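PDB 6FTH: extracellular solute-binding protein, family 1 from Bifidobacterium longum subsp. infantis, which probably captures human milk oligosaccharides outside the cell and hands them to an ABC transporter for import. Local coordinates for residues S206-Y211 against T224-G229; P213-N218 against T327-S332. All blocks are in the same frame, centred on the assembly; numbering follows the deposited sequence.

Interaction 1 (S206-Y211 against T224-G229); sequences SYFTYY and TGFNKG
Asn227 OD1, next to the phenol of Tyr210, is gripped by two donors from a neighbouring loop, the backbone N of Gly152 and NE2 of Gln153, which hold the carboxamide at a set rotation. An asparagine suits this place because its amide is flat as well as polar: the Tyr210 ring lies only 15° from the amide plane, and its OH comes to 3.5 Å from Asn227 CG. Tyr210 CG stands beside its backbone N, anti to the carbonyl carbon (chi1 -88°), which starts the ring toward Asn227. The same ring brings CE1 to 3.3 Å from Asn227 O, while water 2 bridges that carbonyl and Tyr210 OH. An alanine in place of Tyr210 would probably uncover this side of the Asn227 amide and leave water 2 without its phenol partner. Phe208 and Phe226 supply the apolar half. Their planes are 20° apart, but the rings barely overlap; instead CB of Phe208 makes a CH-pi contact over one face of the Phe226 ring, 3.9 Å from its centroid. Thr224 CB sits over the centre of the opposite face, so a flat aromatic fits this slot. Water 1 donates to both Phe208 O and Phe226 O. A type I beta turn from Gly225 to Lys228 tightens this long connection between strands 197-199 and 235-238, in what the family assignment suggests is a type 2 periplasmic-binding-protein fold.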
ATOM      1  N   SER A 206      -9.267   8.375   8.909  1.00 17.06           N
ATOM      2  CA  SER A 206      -8.788   8.204  10.277  1.00 20.75           C
ATOM      3  C   SER A 206      -7.320   7.810  10.340  1.00 21.79           C
ATOM      4  O   SER A 206      -6.768   7.657  11.435  1.00 18.20           O
ATOM      5  CB  SER A 206      -9.636   7.153  10.990  1.00 21.96           C
ATOM      6  OG  SER A 206      -9.576   5.937  10.286  1.00 23.80           O
ATOM      7  N   TYR A 207      -6.701   7.629   9.187  1.00 16.13           N
ATOM      8  CA  TYR A 207      -5.282   7.380   9.022  1.00 15.70           C
ATOM      9  C   TYR A 207      -4.884   8.091   7.739  1.00 15.35           C
ATOM     10  O   TYR A 207      -5.751   8.458   6.943  1.00 14.89           O
ATOM     11  CB  TYR A 207      -5.008   5.880   8.863  1.00 14.86           C
ATOM     12  CG  TYR A 207      -5.676   5.251   7.649  1.00 16.26           C
ATOM     13  CD1 TYR A 207      -7.049   5.019   7.627  1.00 19.89           C
ATOM     14  CD2 TYR A 207      -4.941   4.909   6.527  1.00 16.62           C
ATOM     15  CE1 TYR A 207      -7.652   4.455   6.521  1.00 21.80           C
ATOM     16  CE2 TYR A 207      -5.535   4.352   5.416  1.00 18.68           C
ATOM     17  CZ  TYR A 207      -6.884   4.126   5.420  1.00 21.39           C
ATOM     18  OH  TYR A 207      -7.460   3.576   4.301  1.00 24.65           O
ATOM     19  N   PHE A 208      -3.571   8.290   7.526  1.00 12.72           N
ATOM     20  CA  PHE A 208      -3.104   8.901   6.281  1.00 12.30           C
ATOM     21  C   PHE A 208      -3.132   7.848   5.181  1.00 13.91           C
ATOM     22  O   PHE A 208      -2.457   6.817   5.281  1.00 12.81           O
ATOM     23  CB  PHE A 208      -1.727   9.535   6.476  1.00 12.42           C
ATOM     24  CG  PHE A 208      -1.753  10.616   7.494  1.00 14.03           C
ATOM     25  CD1 PHE A 208      -2.343  11.842   7.217  1.00 13.53           C
ATOM     26  CD2 PHE A 208      -1.275  10.389   8.778  1.00 14.29           C
ATOM     27  CE1 PHE A 208      -2.408  12.826   8.159  1.00 15.30           C
ATOM     28  CE2 PHE A 208      -1.359  11.376   9.743  1.00 14.69           C
ATOM     29  CZ  PHE A 208      -1.927  12.598   9.447  1.00 15.03           C
ATOM     30  N   THR A 209      -3.963   8.088   4.162  1.00 14.78           N
ATOM     31  CA  THR A 209      -4.324   7.082   3.171  1.00 14.89           C
ATOM     32  C   THR A 209      -3.304   7.036   2.041  1.00 12.89           C
ATOM     33  O   THR A 209      -2.428   7.895   1.917  1.00 12.40           O
ATOM     34  CB  THR A 209      -5.706   7.396   2.580  1.00 13.08           C
ATOM     35  OG1 THR A 209      -5.617   8.561   1.758  1.00 14.60           O
ATOM     36  CG2 THR A 209      -6.749   7.651   3.701  1.00 14.80           C
ATOM     37  N   TYR A 210      -3.448   6.036   1.175  1.00 12.36           N
ATOM     38  CA  TYR A 210      -2.787   6.114  -0.113  1.00 12.48           C
ATOM     39  C   TYR A 210      -3.103   7.462  -0.747  1.00 11.74           C
ATOM     40  O   TYR A 210      -4.223   7.975  -0.645  1.00 13.13           O
ATOM     41  CB  TYR A 210      -3.286   5.011  -1.038  1.00 13.32           C
ATOM     42  CG  TYR A 210      -2.545   3.707  -0.925  1.00 14.36           C
ATOM     43  CD1 TYR A 210      -2.486   3.014   0.283  1.00 14.32           C
ATOM     44  CD2 TYR A 210      -1.896   3.166  -2.034  1.00 15.23           C
ATOM     45  CE1 TYR A 210      -1.809   1.809   0.376  1.00 14.76           C
ATOM     46  CE2 TYR A 210      -1.204   1.961  -1.950  1.00 19.47           C
ATOM     47  CZ  TYR A 210      -1.166   1.291  -0.737  1.00 15.68           C
ATOM     48  OH  TYR A 210      -0.482   0.097  -0.655  1.00 21.28           O
ATOM     49  N   TYR A 211      -2.107   8.058  -1.370  1.00 12.03           N
ATOM     50  CA  TYR A 211      -2.266   9.294  -2.131  1.00 12.57           C
ATOM     51  C   TYR A 211      -2.700  10.460  -1.248  1.00 12.55           C
ATOM     52  O   TYR A 211      -3.262  11.443  -1.720  1.00 14.85           O
ATOM     53  CB  TYR A 211      -3.196   9.114  -3.347  1.00 12.76           C
ATOM     54  CG  TYR A 211      -3.134   7.707  -3.953  1.00 13.27           C
ATOM     55  CD1 TYR A 211      -1.923   7.097  -4.247  1.00 14.00           C
ATOM     56  CD2 TYR A 211      -4.303   6.962  -4.165  1.00 13.77           C
ATOM     57  CE1 TYR A 211      -1.870   5.801  -4.727  1.00 15.05           C
ATOM     58  CE2 TYR A 211      -4.255   5.678  -4.658  1.00 15.25           C
ATOM     59  CZ  TYR A 211      -3.039   5.095  -4.933  1.00 15.69           C
ATOM     60  OH  TYR A 211      -2.955   3.808  -5.407  1.00 18.88           O
ATOM     61  N   THR A 224       7.740   9.680   4.458  1.00  9.39           N
ATOM     62  CA  THR A 224       6.469   9.002   4.701  1.00 10.47           C
ATOM     63  C   THR A 224       6.530   7.539   4.257  1.00  9.93           C
ATOM     64  O   THR A 224       7.424   7.109   3.514  1.00  9.55           O
ATOM     65  CB  THR A 224       5.290   9.703   4.004  1.00  9.92           C
ATOM     66  OG1 THR A 224       5.453   9.635   2.581  1.00 10.17           O
ATOM     67  CG2 THR A 224       5.183  11.175   4.387  1.00 11.29           C
ATOM     68  N   GLY A 225       5.574   6.760   4.758  1.00 10.45           N
ATOM     69  CA  GLY A 225       5.465   5.355   4.390  1.00 12.94           C
ATOM     70  C   GLY A 225       4.014   4.934   4.327  1.00 12.54           C
ATOM     71  O   GLY A 225       3.544   4.091   5.099  1.00 11.54           O
ATOM     72  N   PHE A 226       3.303   5.518   3.382  1.00 11.04           N
ATOM     73  CA  PHE A 226       1.851   5.444   3.398  1.00 11.56           C
ATOM     74  C   PHE A 226       1.262   4.176   2.768  1.00 12.50           C
ATOM     75  O   PHE A 226       0.033   4.034   2.761  1.00 15.20           O
ATOM     76  CB  PHE A 226       1.225   6.718   2.805  1.00 10.95           C
ATOM     77  CG  PHE A 226       1.401   7.973   3.656  1.00 11.43           C
ATOM     78  CD1 PHE A 226       1.715   7.926   5.005  1.00 12.39           C
ATOM     79  CD2 PHE A 226       1.239   9.223   3.078  1.00 13.69           C
ATOM     80  CE1 PHE A 226       1.854   9.097   5.746  1.00 11.53           C
ATOM     81  CE2 PHE A 226       1.400  10.380   3.800  1.00 12.28           C
ATOM     82  CZ  PHE A 226       1.696  10.316   5.154  1.00 10.69           C
ATOM     83  N   ASN A 227       2.067   3.238   2.258  1.00 11.37           N
ATOM     84  CA  ASN A 227       1.477   1.971   1.820  1.00 12.31           C
ATOM     85  C   ASN A 227       0.936   1.190   3.017  1.00 15.32           C
ATOM     86  O   ASN A 227      -0.110   0.536   2.917  1.00 15.86           O
ATOM     87  CB  ASN A 227       2.481   1.089   1.081  1.00 12.71           C
ATOM     88  CG  ASN A 227       2.755   1.502  -0.371  1.00 13.72           C
ATOM     89  OD1 ASN A 227       2.569   2.647  -0.781  1.00 13.27           O
ATOM     90  ND2 ASN A 227       3.258   0.534  -1.145  1.00 16.02           N
ATOM     91  N   LYS A 228       1.644   1.222   4.147  1.00 14.17           N
ATOM     92  CA  LYS A 228       1.373   0.355   5.298  1.00 13.83           C
ATOM     93  C   LYS A 228       2.353   0.682   6.421  1.00 17.25           C
ATOM     94  O   LYS A 228       3.435   1.230   6.191  1.00 17.00           O
ATOM     95  CB  LYS A 228       1.484  -1.133   4.942  1.00 18.51           C
ATOM     96  CG  LYS A 228       2.800  -1.554   4.287  1.00 17.88           C
ATOM     97  CD  LYS A 228       2.788  -3.044   3.910  1.00 18.74           C
ATOM     98  CE  LYS A 228       4.107  -3.521   3.294  1.00 20.77           C
ATOM     99  NZ  LYS A 228       4.342  -3.024   1.906  1.00 20.75           N
ATOM    100  N   GLY A 229       1.957   0.334   7.636  1.00 17.41           N
ATOM    101  CA  GLY A 229       2.847   0.396   8.785  1.00 18.63           C
ATOM    102  C   GLY A 229       2.555   1.542   9.733  1.00 15.70           C
ATOM    103  O   GLY A 229       1.418   2.006   9.863  1.00 18.23           O
TER
HETATM  104  O   HOH W   1      -2.228   4.270   4.157  1.00 15.62           O
HETATM  105  O   HOH W   2      -0.461  -1.767   1.404  1.00 29.17           O

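Interaction 2 (P213-N218 against T327-S332); sequences PMLLLN and TVWDGS
Asn218 lays its carboxamide against the peptide joining Trp329 to Asp330 without bonding to it: OD1 approaches Trp329 C to 3.2 Å, yet the nearby N-H of Asp330 points too poorly for a hydrogen bond. Asn218 follows the 3-10 segment that begins at Pro213, and what it meets is an extended loop that bends into an Asx turn at Asp330. The direct bond between the segments runs from Val328 N to Asn218 O; it is long, at 3.3 Å, but nearly straight, with an angle of 170° at the hydrogen. Asparagine fits here because its short side chain can serve its own turn as well: chi1 of -70° sets CG beside the backbone N, and from there the amide turns ND2 back to Leu215 O at 2.9 Å, an oxygen that also accepts from Asn218 N. ND2 has a further partner in Thr224 OG1 and passes 3.8 Å from CE3 of Trp329, the two side chains crossing at about a right angle. The indole is wide enough to serve two neighbours at once, for CH2 at its far end packs on Leu215 CB at 3.9 Å. Phe296 of strand 292-297 touches both Leu215 and Trp329, joining this patch to a sheet, while Trp329 NE1 is spent on Gln153 O. The CD2 methyl of Leu215 rests near Asp330 OD2, an oxygen that accepts from Thr224 OG1. The second carboxylate oxygen, Asp330 OD1, takes Ser332 N from above the carboxylate plane and, on its syn lone pair, Ser332 OG at 2.7 Å.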
ATOM      1  N   PRO A 213      -2.816  13.886   0.774  1.00 12.86           N
ATOM      2  CA  PRO A 213      -2.166  15.198   0.629  1.00 12.73           C
ATOM      3  C   PRO A 213      -0.935  15.321   1.511  1.00 11.90           C
ATOM      4  O   PRO A 213      -0.040  16.119   1.211  1.00 12.16           O
ATOM      5  CB  PRO A 213      -3.252  16.209   1.051  1.00 13.11           C
ATOM      6  CG  PRO A 213      -4.297  15.392   1.813  1.00 12.60           C
ATOM      7  CD  PRO A 213      -4.219  13.997   1.207  1.00 13.63           C
ATOM      8  N   MET A 214      -0.871  14.541   2.593  1.00 10.43           N
ATOM      9  CA  MET A 214       0.292  14.662   3.479  1.00 12.11           C
ATOM     10  C   MET A 214       1.536  14.029   2.903  1.00 12.90           C
ATOM     11  O   MET A 214       2.581  14.017   3.554  1.00 11.32           O
ATOM     12  CB  MET A 214      -0.017  14.119   4.874  1.00 13.86           C
ATOM     13  CG  MET A 214      -1.097  14.898   5.582  1.00 18.79           C
ATOM     14  SD  MET A 214      -0.748  16.653   5.503  1.00 26.56           S
ATOM     15  CE  MET A 214      -2.270  17.398   6.108  1.00 24.72           C
ATOM     16  N   LEU A 215       1.474  13.524   1.686  1.00 11.75           N
ATOM     17  CA  LEU A 215       2.709  13.205   0.987  1.00 10.54           C
ATOM     18  C   LEU A 215       3.619  14.424   0.848  1.00 11.58           C
ATOM     19  O   LEU A 215       4.820  14.253   0.614  1.00 11.05           O
ATOM     20  CB  LEU A 215       2.387  12.599  -0.368  1.00 11.28           C
ATOM     21  CG  LEU A 215       1.859  11.174  -0.344  1.00 11.15           C
ATOM     22  CD1 LEU A 215       1.243  10.846  -1.685  1.00 12.35           C
ATOM     23  CD2 LEU A 215       2.976  10.171  -0.005  1.00 12.68           C
ATOM     24  N   LEU A 216       3.095  15.648   0.994  1.00 10.61           N
ATOM     25  CA  LEU A 216       3.956  16.834   1.014  1.00 10.13           C
ATOM     26  C   LEU A 216       4.873  16.885   2.237  1.00 10.73           C
ATOM     27  O   LEU A 216       5.798  17.704   2.261  1.00 11.95           O
ATOM     28  CB  LEU A 216       3.145  18.137   0.888  1.00 12.65           C
ATOM     29  CG  LEU A 216       2.604  18.430  -0.513  1.00 16.21           C
ATOM     30  CD1 LEU A 216       2.055  19.849  -0.526  1.00 16.83           C
ATOM     31  CD2 LEU A 216       3.644  18.280  -1.597  1.00 15.15           C
ATOM     32  N   LEU A 217       4.664  16.021   3.236  1.00 11.78           N
ATOM     33  CA  LEU A 217       5.652  15.941   4.314  1.00 11.08           C
ATOM     34  C   LEU A 217       7.028  15.588   3.775  1.00 11.12           C
ATOM     35  O   LEU A 217       8.046  16.014   4.334  1.00 10.82           O
ATOM     36  CB  LEU A 217       5.242  14.895   5.351  1.00  9.89           C
ATOM     37  CG  LEU A 217       4.135  15.318   6.312  1.00 12.41           C
ATOM     38  CD1 LEU A 217       3.484  14.126   7.002  1.00 14.87           C
ATOM     39  CD2 LEU A 217       4.708  16.294   7.347  1.00 12.97           C
ATOM     40  N   ASN A 218       7.091  14.850   2.664  1.00 10.02           N
ATOM     41  CA  ASN A 218       8.390  14.509   2.088  1.00  8.62           C
ATOM     42  C   ASN A 218       9.154  15.760   1.643  1.00 10.13           C
ATOM     43  O   ASN A 218      10.400  15.775   1.674  1.00  9.44           O
ATOM     44  CB  ASN A 218       8.179  13.545   0.916  1.00  9.54           C
ATOM     45  CG  ASN A 218       7.712  12.170   1.380  1.00  9.65           C
ATOM     46  OD1 ASN A 218       8.460  11.401   2.018  1.00  9.41           O
ATOM     47  ND2 ASN A 218       6.460  11.844   1.071  1.00 10.82           N
ATOM     48  N   THR A 327      15.541  16.710   0.652  1.00 11.57           N
ATOM     49  CA  THR A 327      14.165  16.422   0.274  1.00 10.67           C
ATOM     50  C   THR A 327      14.065  14.941  -0.058  1.00 10.84           C
ATOM     51  O   THR A 327      14.925  14.387  -0.748  1.00 12.50           O
ATOM     52  CB  THR A 327      13.804  17.261  -0.954  1.00 11.96           C
ATOM     53  OG1 THR A 327      14.053  18.654  -0.703  1.00 13.29           O
ATOM     54  CG2 THR A 327      12.319  17.126  -1.294  1.00 13.08           C
ATOM     55  N   VAL A 328      13.015  14.297   0.432  1.00 10.63           N
ATOM     56  CA  VAL A 328      12.885  12.846   0.342  1.00 10.23           C
ATOM     57  C   VAL A 328      11.622  12.520  -0.439  1.00 10.28           C
ATOM     58  O   VAL A 328      10.928  13.419  -0.907  1.00 10.01           O
ATOM     59  CB  VAL A 328      12.898  12.179   1.731  1.00 11.48           C
ATOM     60  CG1 VAL A 328      14.259  12.452   2.394  1.00 12.41           C
ATOM     61  CG2 VAL A 328      11.720  12.667   2.632  1.00  9.36           C
ATOM     62  N   TRP A 329      11.333  11.228  -0.603  1.00 10.41           N
ATOM     63  CA  TRP A 329      10.048  10.781  -1.108  1.00  9.98           C
ATOM     64  C   TRP A 329       9.658   9.538  -0.310  1.00  8.80           C
ATOM     65  O   TRP A 329      10.486   8.930   0.367  1.00 10.49           O
ATOM     66  CB  TRP A 329      10.037  10.572  -2.641  1.00  9.63           C
ATOM     67  CG  TRP A 329       8.679  10.224  -3.139  1.00  8.35           C
ATOM     68  CD1 TRP A 329       8.278   9.033  -3.687  1.00 10.31           C
ATOM     69  CD2 TRP A 329       7.517  11.056  -3.087  1.00 10.17           C
ATOM     70  NE1 TRP A 329       6.945   9.072  -3.969  1.00 11.62           N
ATOM     71  CE2 TRP A 329       6.450  10.304  -3.618  1.00 10.05           C
ATOM     72  CE3 TRP A 329       7.271  12.350  -2.620  1.00 10.20           C
ATOM     73  CZ2 TRP A 329       5.166  10.807  -3.697  1.00  9.45           C
ATOM     74  CZ3 TRP A 329       5.982  12.845  -2.701  1.00 11.62           C
ATOM     75  CH2 TRP A 329       4.959  12.079  -3.229  1.00 10.83           C
ATOM     76  N   ASP A 330       8.372   9.199  -0.375  1.00 10.05           N
ATOM     77  CA  ASP A 330       7.806   8.083   0.378  1.00  8.03           C
ATOM     78  C   ASP A 330       8.652   6.830   0.215  1.00  9.83           C
ATOM     79  O   ASP A 330       9.028   6.458  -0.895  1.00  9.34           O
ATOM     80  CB  ASP A 330       6.373   7.850  -0.139  1.00  9.10           C
ATOM     81  CG  ASP A 330       5.625   6.795   0.629  1.00  8.78           C
ATOM     82  OD1 ASP A 330       5.828   5.586   0.337  1.00 11.34           O
ATOM     83  OD2 ASP A 330       4.816   7.199   1.517  1.00 10.60           O
ATOM     84  N   GLY A 331       8.895   6.152   1.334  1.00 10.02           N
ATOM     85  CA  GLY A 331       9.794   5.024   1.356  1.00 10.84           C
ATOM     86  C   GLY A 331       9.133   3.667   1.321  1.00 12.31           C
ATOM     87  O   GLY A 331       9.795   2.663   1.614  1.00 13.00           O
ATOM     88  N   SER A 332       7.848   3.601   1.002  1.00 11.48           N
ATOM     89  CA  SER A 332       7.153   2.335   1.023  1.00 11.04           C
ATOM     90  C   SER A 332       7.618   1.416  -0.107  1.00 10.53           C
ATOM     91  O   SER A 332       8.331   1.797  -1.042  1.00 11.67           O
ATOM     92  CB  SER A 332       5.651   2.544   0.811  1.00 12.50           C
ATOM     93  OG  SER A 332       5.052   3.451   1.721  1.00 12.02           O
TER

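In the fold
Both contacts are buried, and both draw on the long connection between strands 197-199 and 235-238. Interaction 1 folds that connection upon itself, near the centre of the chain, and relies on buried phenylalanines, bridging waters and, at its partly exposed side, Tyr210 on Asn227. Interaction 2 lies farther from the centre of the chain yet is more fully enclosed, with every touching residue buried, and brings in a loop more than a hundred residues later, held by one direct backbone bond, an asparagine amide and an indole. Thr224 joins them: its OG1 meets Asp330 OD2 at 2.7 Å and its O meets Gly331 N at 2.8 Å. Ser332 OG, reached by Asn227 N, adds a further link between 224-229 and 327-332.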